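Local coordinates for protein DNA polymerase (Pyrobaculum calidifontis, PDB 5MDN) that probably catalyses DNA synthesis, adding deoxyribonucleotides from their triphosphates to a growing strand with release of diphosphate, as a family B polymerase, at residues G28-L33 against P161-L166; F235-L240 against W268-R273. One frame throughout, in Å; residues are numbered along the deposited sequence.

How the interactions relate
Both interactions involve the exonuclease domain of this family B polymerase and come in series along the chain, 28-33 with 161-166 before 235-240 with 268-273. Their centres lie about 19 Å apart and their nearest atoms about 6 Å, without touching. Interaction 1, at the surface, ties the N-terminal sheet holding strand 30-35 to the lead-in of strand 165-172, the central strand of the exonuclease sheet. Interaction 2, buried, packs helix 232-247 against strand 268-269 and the turn running into strand 274-277 of that same sheet. Asp223 forms salt bridges with Arg164 of the first and Arg273 of the second. Asp7, a ligand of the bound magnesium, accepts a bond from Gly272 of the second.

Interaction 1: G28-L33 against P161-L166; sequences GRRVVL and PPLRVL
Arg30 reaches from the start of strand 30-35 to the backbone of Pro162 and lies flat against Arg164. Its NH2 donates to Pro162 O at 3.2 Å, with an N-H...O angle of 148°; the oxygen sits at the edge of the guanidinium, in its plane, and the nitrogen lies in the carbonyl plane. Arg164 covers one face of the Arg30 guanidinium, the planes 27° apart and the centres separated by 4.4 Å. The nearest approach in this stack is between Arg30 NE and Arg164 NH2, 3.4 Å apart, two donors that cannot bond each other. A bend at chi2 (73°) in Arg30 and another at chi3 in Arg164 bring the two flat groups together.

Carboxylates probably offset the like charges: Arg30 NH2 also forms a salt bridge with Asp225 OD2, and Arg164 NH2 forms one with Asp223. Asp225 OD2 further accepts the backbone N of Arg164, so one carboxylate serves both sides of the contact.

The contact joins two sheets at the protein surface. On one side, strand 30-35 lies between strands 17-24 and 144-155; on the other, the 161-164 loop leads into strand 165-172, the middle strand of the exonuclease sheet, where Leu166 packs against helix 209-222.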
loop_
_atom_site.group_PDB
_atom_site.type_symbol
_atom_site.label_atom_id
_atom_site.label_comp_id
_atom_site.label_asym_id
_atom_site.label_seq_id
_atom_site.Cartn_x
_atom_site.Cartn_y
_atom_site.Cartn_z
ATOM N N GLY A 28 6.518 20.717 -22.458
ATOM C CA GLY A 28 6.116 19.344 -22.699
ATOM C C GLY A 28 7.202 18.427 -23.214
ATOM O O GLY A 28 6.921 17.543 -24.032
ATOM N N ARG A 29 8.437 18.602 -22.753
ATOM C CA ARG A 29 9.539 17.723 -23.119
ATOM C C ARG A 29 10.284 17.294 -21.865
ATOM O O ARG A 29 10.393 18.051 -20.896
ATOM C CB ARG A 29 10.511 18.402 -24.093
ATOM C CG ARG A 29 10.919 19.785 -23.651
ATOM C CD ARG A 29 12.048 20.371 -24.470
ATOM N NE ARG A 29 12.755 21.394 -23.704
ATOM C CZ ARG A 29 14.065 21.609 -23.768
ATOM N NH1 ARG A 29 14.822 20.875 -24.572
ATOM N NH2 ARG A 29 14.615 22.564 -23.029
ATOM N N ARG A 30 10.802 16.069 -21.894
ATOM C CA ARG A 30 11.381 15.454 -20.708
ATOM C C ARG A 30 12.808 15.952 -20.523
ATOM O O ARG A 30 13.646 15.800 -21.417
ATOM C CB ARG A 30 11.350 13.930 -20.820
ATOM C CG ARG A 30 9.987 13.291 -20.549
ATOM C CD ARG A 30 9.004 13.517 -21.697
ATOM N NE ARG A 30 7.682 12.961 -21.416
ATOM C CZ ARG A 30 6.575 13.688 -21.300
ATOM N NH1 ARG A 30 6.630 15.004 -21.443
ATOM N NH2 ARG A 30 5.415 13.100 -21.042
ATOM N N VAL A 31 13.087 16.542 -19.360
ATOM C CA VAL A 31 14.384 17.132 -19.055
ATOM C C VAL A 31 14.830 16.637 -17.685
ATOM O O VAL A 31 14.101 15.939 -16.982
ATOM C CB VAL A 31 14.357 18.675 -19.085
ATOM C CG1 VAL A 31 13.867 19.180 -20.434
ATOM C CG2 VAL A 31 13.486 19.211 -17.959
ATOM N N VAL A 32 16.055 17.006 -17.316
ATOM C CA VAL A 32 16.635 16.629 -16.032
ATOM C C VAL A 32 17.300 17.858 -15.423
ATOM O O VAL A 32 18.083 18.546 -16.089
ATOM C CB VAL A 32 17.638 15.464 -16.172
ATOM C CG1 VAL A 32 18.632 15.727 -17.295
ATOM C CG2 VAL A 32 18.358 15.216 -14.854
ATOM N N LEU A 33 16.978 18.138 -14.162
ATOM C CA LEU A 33 17.546 19.255 -13.423
ATOM C C LEU A 33 18.570 18.724 -12.432
ATOM O O LEU A 33 18.357 17.684 -11.803
ATOM C CB LEU A 33 16.460 20.051 -12.694
ATOM C CG LEU A 33 15.812 21.213 -13.454
ATOM C CD1 LEU A 33 15.177 20.757 -14.756
ATOM C CD2 LEU A 33 14.789 21.915 -12.572
ATOM N N PRO A 161 0.546 17.190 -16.654
ATOM C CA PRO A 161 0.692 17.103 -18.104
ATOM C C PRO A 161 0.341 15.709 -18.588
ATOM O O PRO A 161 0.226 14.775 -17.779
ATOM C CB PRO A 161 2.179 17.416 -18.324
ATOM C CG PRO A 161 2.840 16.940 -17.078
ATOM C CD PRO A 161 1.843 17.115 -15.957
ATOM N N PRO A 162 0.146 15.525 -19.891
ATOM C CA PRO A 162 -0.065 14.168 -20.405
ATOM C C PRO A 162 1.179 13.318 -20.190
ATOM O O PRO A 162 2.298 13.737 -20.495
ATOM C CB PRO A 162 -0.354 14.392 -21.894
ATOM C CG PRO A 162 0.257 15.718 -22.204
ATOM C CD PRO A 162 0.078 16.536 -20.960
ATOM N N LEU A 163 0.974 12.116 -19.663
ATOM C CA LEU A 163 2.057 11.183 -19.390
ATOM C C LEU A 163 1.928 9.962 -20.287
ATOM O O LEU A 163 0.819 9.490 -20.557
ATOM C CB LEU A 163 2.058 10.750 -17.920
ATOM C CG LEU A 163 2.362 11.818 -16.868
ATOM C CD1 LEU A 163 2.382 11.203 -15.478
ATOM C CD2 LEU A 163 3.684 12.505 -17.173
ATOM N N ARG A 164 3.067 9.454 -20.749
ATOM C CA ARG A 164 3.109 8.220 -21.522
ATOM C C ARG A 164 3.168 7.052 -20.543
ATOM O O ARG A 164 4.180 6.853 -19.861
ATOM C CB ARG A 164 4.302 8.219 -22.475
ATOM C CG ARG A 164 4.209 9.266 -23.576
ATOM C CD ARG A 164 5.210 8.996 -24.691
ATOM N NE ARG A 164 6.582 9.314 -24.304
ATOM C CZ ARG A 164 7.100 10.540 -24.314
ATOM N NH1 ARG A 164 6.361 11.574 -24.692
ATOM N NH2 ARG A 164 8.357 10.732 -23.944
ATOM N N VAL A 165 2.084 6.284 -20.474
ATOM C CA VAL A 165 1.939 5.189 -19.525
ATOM C C VAL A 165 2.099 3.871 -20.266
ATOM O O VAL A 165 1.576 3.700 -21.375
ATOM C CB VAL A 165 0.580 5.258 -18.802
ATOM C CG1 VAL A 165 0.489 4.197 -17.722
ATOM C CG2 VAL A 165 0.362 6.646 -18.215
ATOM N N LEU A 166 2.826 2.940 -19.651
ATOM C CA LEU A 166 3.048 1.612 -20.208
ATOM C C LEU A 166 2.688 0.570 -19.160
ATOM O O LEU A 166 3.295 0.533 -18.084
ATOM C CB LEU A 166 4.502 1.436 -20.652
ATOM C CG LEU A 166 4.855 0.048 -21.191
ATOM C CD1 LEU A 166 4.607 -0.025 -22.686
ATOM C CD2 LEU A 166 6.288 -0.328 -20.852
#

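Interaction 2: F235-L240 against W268-R273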
loop_
_atom_site.group_PDB
_atom_site.type_symbol
_atom_site.label_atom_id
_atom_site.label_comp_id
_atom_site.label_asym_id
_atom_site.label_seq_id
_atom_site.Cartn_x
_atom_site.Cartn_y
_atom_site.Cartn_z
ATOM N N PHE A 235 7.267 -9.863 -8.138
ATOM C CA PHE A 235 7.722 -10.966 -8.979
ATOM C C PHE A 235 8.386 -10.489 -10.264
ATOM O O PHE A 235 9.533 -10.863 -10.529
ATOM C CB PHE A 235 6.548 -11.901 -9.301
ATOM C CG PHE A 235 6.957 -13.157 -10.024
ATOM C CD1 PHE A 235 7.014 -13.191 -11.409
ATOM C CD2 PHE A 235 7.281 -14.306 -9.318
ATOM C CE1 PHE A 235 7.389 -14.342 -12.077
ATOM C CE2 PHE A 235 7.656 -15.463 -9.980
ATOM C CZ PHE A 235 7.709 -15.480 -11.362
ATOM N N ASP A 236 7.684 -9.702 -11.085
ATOM C CA ASP A 236 8.112 -9.452 -12.460
ATOM C C ASP A 236 9.521 -8.871 -12.521
ATOM O O ASP A 236 10.415 -9.446 -13.150
ATOM C CB ASP A 236 7.113 -8.528 -13.158
ATOM C CG ASP A 236 5.757 -9.178 -13.356
ATOM O OD1 ASP A 236 5.560 -10.314 -12.875
ATOM O OD2 ASP A 236 4.887 -8.556 -14.001
ATOM N N TRP A 237 9.736 -7.719 -11.883
ATOM C CA TRP A 237 11.058 -7.095 -11.936
ATOM C C TRP A 237 12.152 -7.970 -11.338
ATOM O O TRP A 237 13.206 -8.118 -11.981
ATOM C CB TRP A 237 11.021 -5.714 -11.272
ATOM C CG TRP A 237 10.371 -4.650 -12.109
ATOM C CD1 TRP A 237 9.343 -3.832 -11.738
ATOM C CD2 TRP A 237 10.706 -4.287 -13.455
ATOM N NE1 TRP A 237 9.018 -2.985 -12.769
ATOM C CE2 TRP A 237 9.838 -3.244 -13.835
ATOM C CE3 TRP A 237 11.654 -4.745 -14.377
ATOM C CZ2 TRP A 237 9.890 -2.651 -15.095
ATOM C CZ3 TRP A 237 11.703 -4.155 -15.628
ATOM C CH2 TRP A 237 10.827 -3.119 -15.975
ATOM N N PRO A 238 12.002 -8.557 -10.143
ATOM C CA PRO A 238 13.053 -9.470 -9.660
ATOM C C PRO A 238 13.341 -10.622 -10.606
ATOM O O PRO A 238 14.496 -11.056 -10.705
ATOM C CB PRO A 238 12.501 -9.971 -8.319
ATOM C CG PRO A 238 11.552 -8.928 -7.881
ATOM C CD PRO A 238 10.959 -8.336 -9.122
ATOM N N TYR A 239 12.328 -11.139 -11.304
ATOM C CA TYR A 239 12.561 -12.251 -12.219
ATOM C C TYR A 239 13.286 -11.788 -13.477
ATOM O O TYR A 239 14.301 -12.375 -13.870
ATOM C CB TYR A 239 11.241 -12.929 -12.579
ATOM C CG TYR A 239 11.433 -14.337 -13.084
ATOM C CD1 TYR A 239 11.644 -14.589 -14.432
ATOM C CD2 TYR A 239 11.424 -15.413 -12.207
ATOM C CE1 TYR A 239 11.830 -15.874 -14.896
ATOM C CE2 TYR A 239 11.609 -16.704 -12.661
ATOM C CZ TYR A 239 11.813 -16.929 -14.005
ATOM O OH TYR A 239 11.996 -18.215 -14.459
ATOM N N LEU A 240 12.773 -10.741 -14.131
ATOM C CA LEU A 240 13.414 -10.240 -15.344
ATOM C C LEU A 240 14.837 -9.768 -15.067
ATOM O O LEU A 240 15.727 -9.939 -15.906
ATOM C CB LEU A 240 12.586 -9.113 -15.959
ATOM C CG LEU A 240 11.262 -9.525 -16.602
ATOM C CD1 LEU A 240 10.321 -8.335 -16.711
ATOM C CD2 LEU A 240 11.501 -10.159 -17.964
ATOM N N TRP A 268 11.151 -1.140 -6.989
ATOM C CA TRP A 268 12.184 -1.229 -8.012
ATOM C C TRP A 268 12.285 0.103 -8.739
ATOM O O TRP A 268 11.297 0.584 -9.305
ATOM C CB TRP A 268 11.891 -2.366 -8.990
ATOM C CG TRP A 268 12.301 -3.695 -8.449
ATOM C CD1 TRP A 268 11.670 -4.416 -7.475
ATOM C CD2 TRP A 268 13.458 -4.451 -8.823
ATOM N NE1 TRP A 268 12.355 -5.582 -7.233
ATOM C CE2 TRP A 268 13.457 -5.627 -8.047
ATOM C CE3 TRP A 268 14.489 -4.253 -9.745
ATOM C CZ2 TRP A 268 14.447 -6.598 -8.165
ATOM C CZ3 TRP A 268 15.472 -5.217 -9.859
ATOM C CH2 TRP A 268 15.444 -6.374 -9.074
ATOM N N SER A 269 13.477 0.694 -8.715
ATOM C CA SER A 269 13.715 1.993 -9.326
ATOM C C SER A 269 14.056 1.826 -10.800
ATOM O O SER A 269 14.894 0.994 -11.163
ATOM C CB SER A 269 14.844 2.728 -8.602
ATOM O OG SER A 269 15.245 3.878 -9.326
ATOM N N VAL A 270 13.403 2.619 -11.643
ATOM C CA VAL A 270 13.748 2.744 -13.053
ATOM C C VAL A 270 14.039 4.222 -13.270
ATOM O O VAL A 270 13.112 5.036 -13.377
ATOM C CB VAL A 270 12.633 2.240 -13.975
ATOM C CG1 VAL A 270 13.087 2.273 -15.420
ATOM C CG2 VAL A 270 12.210 0.832 -13.580
ATOM N N VAL A 271 15.328 4.574 -13.317
ATOM C CA VAL A 271 15.747 5.971 -13.257
ATOM C C VAL A 271 15.093 6.773 -14.374
ATOM O O VAL A 271 15.057 6.348 -15.535
ATOM C CB VAL A 271 17.279 6.063 -13.318
ATOM C CG1 VAL A 271 17.725 7.504 -13.522
ATOM C CG2 VAL A 271 17.895 5.487 -12.051
ATOM N N GLY A 272 14.577 7.948 -14.022
ATOM C CA GLY A 272 13.946 8.835 -14.976
ATOM C C GLY A 272 12.516 8.498 -15.325
ATOM O O GLY A 272 11.986 9.052 -16.296
ATOM N N ARG A 273 11.868 7.620 -14.562
ATOM C CA ARG A 273 10.466 7.297 -14.782
ATOM C C ARG A 273 9.905 6.666 -13.516
ATOM O O ARG A 273 10.648 6.231 -12.633
ATOM C CB ARG A 273 10.279 6.373 -15.994
ATOM C CG ARG A 273 11.413 5.389 -16.234
ATOM C CD ARG A 273 11.128 4.516 -17.447
ATOM N NE ARG A 273 10.967 5.305 -18.666
ATOM C CZ ARG A 273 11.749 5.197 -19.737
ATOM N NH1 ARG A 273 12.750 4.329 -19.745
ATOM N NH2 ARG A 273 11.526 5.957 -20.802
#
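Trp237 and Pro238, consecutive residues of helix 232-247, pack against the indole of Trp268. One interaction is CH-pi: Trp237 CB stands over a face of the Trp268 ring, 3.8 Å from the centroid of the five-membered ring and 17° off its normal. The two indoles are near parallel, their planes 25° apart, but slid so far that they barely overlap; the five-membered rings are 5.6 Å apart between centroids. With CG anti to the carbonyl carbon (chi1 -81°), the Trp268 side chain extends its indole beside the helix.

Apolar contacts complete the interface. Pro238 CG approaches obliquely, 3.5 Å from Trp268 NE1 and 3.7 Å from Trp268 CZ2, while Pro238 N lies over the same face as Trp237 CB, offset toward the rim. Farther along, Val270 CG2 meets Trp237 CZ2 more loosely, at 4.5 Å. Replacing Trp268 by an alanine removes the indole and would probably leave Trp237 CB and the Pro238 ring without their aromatic partner, opening a gap beside the helix.

Polar bonds run to neighbours. Asn275 links the two sides, its OD1 accepting from Trp237 NE1 and its ND2 donating to Trp268 O. A type II turn from Val270 to Arg273, closed by Arg273 N to Val270 O at 3.1 Å, leads into strand 274-277; within it, Gly272 N donates to Asp7 OD2, of the magnesium site.

With no hydrogen bond directly between the segments, the join rests on CH-pi and apolar packing, next in sequence to Asp236, a magnesium-binding residue whose ion is not bound here.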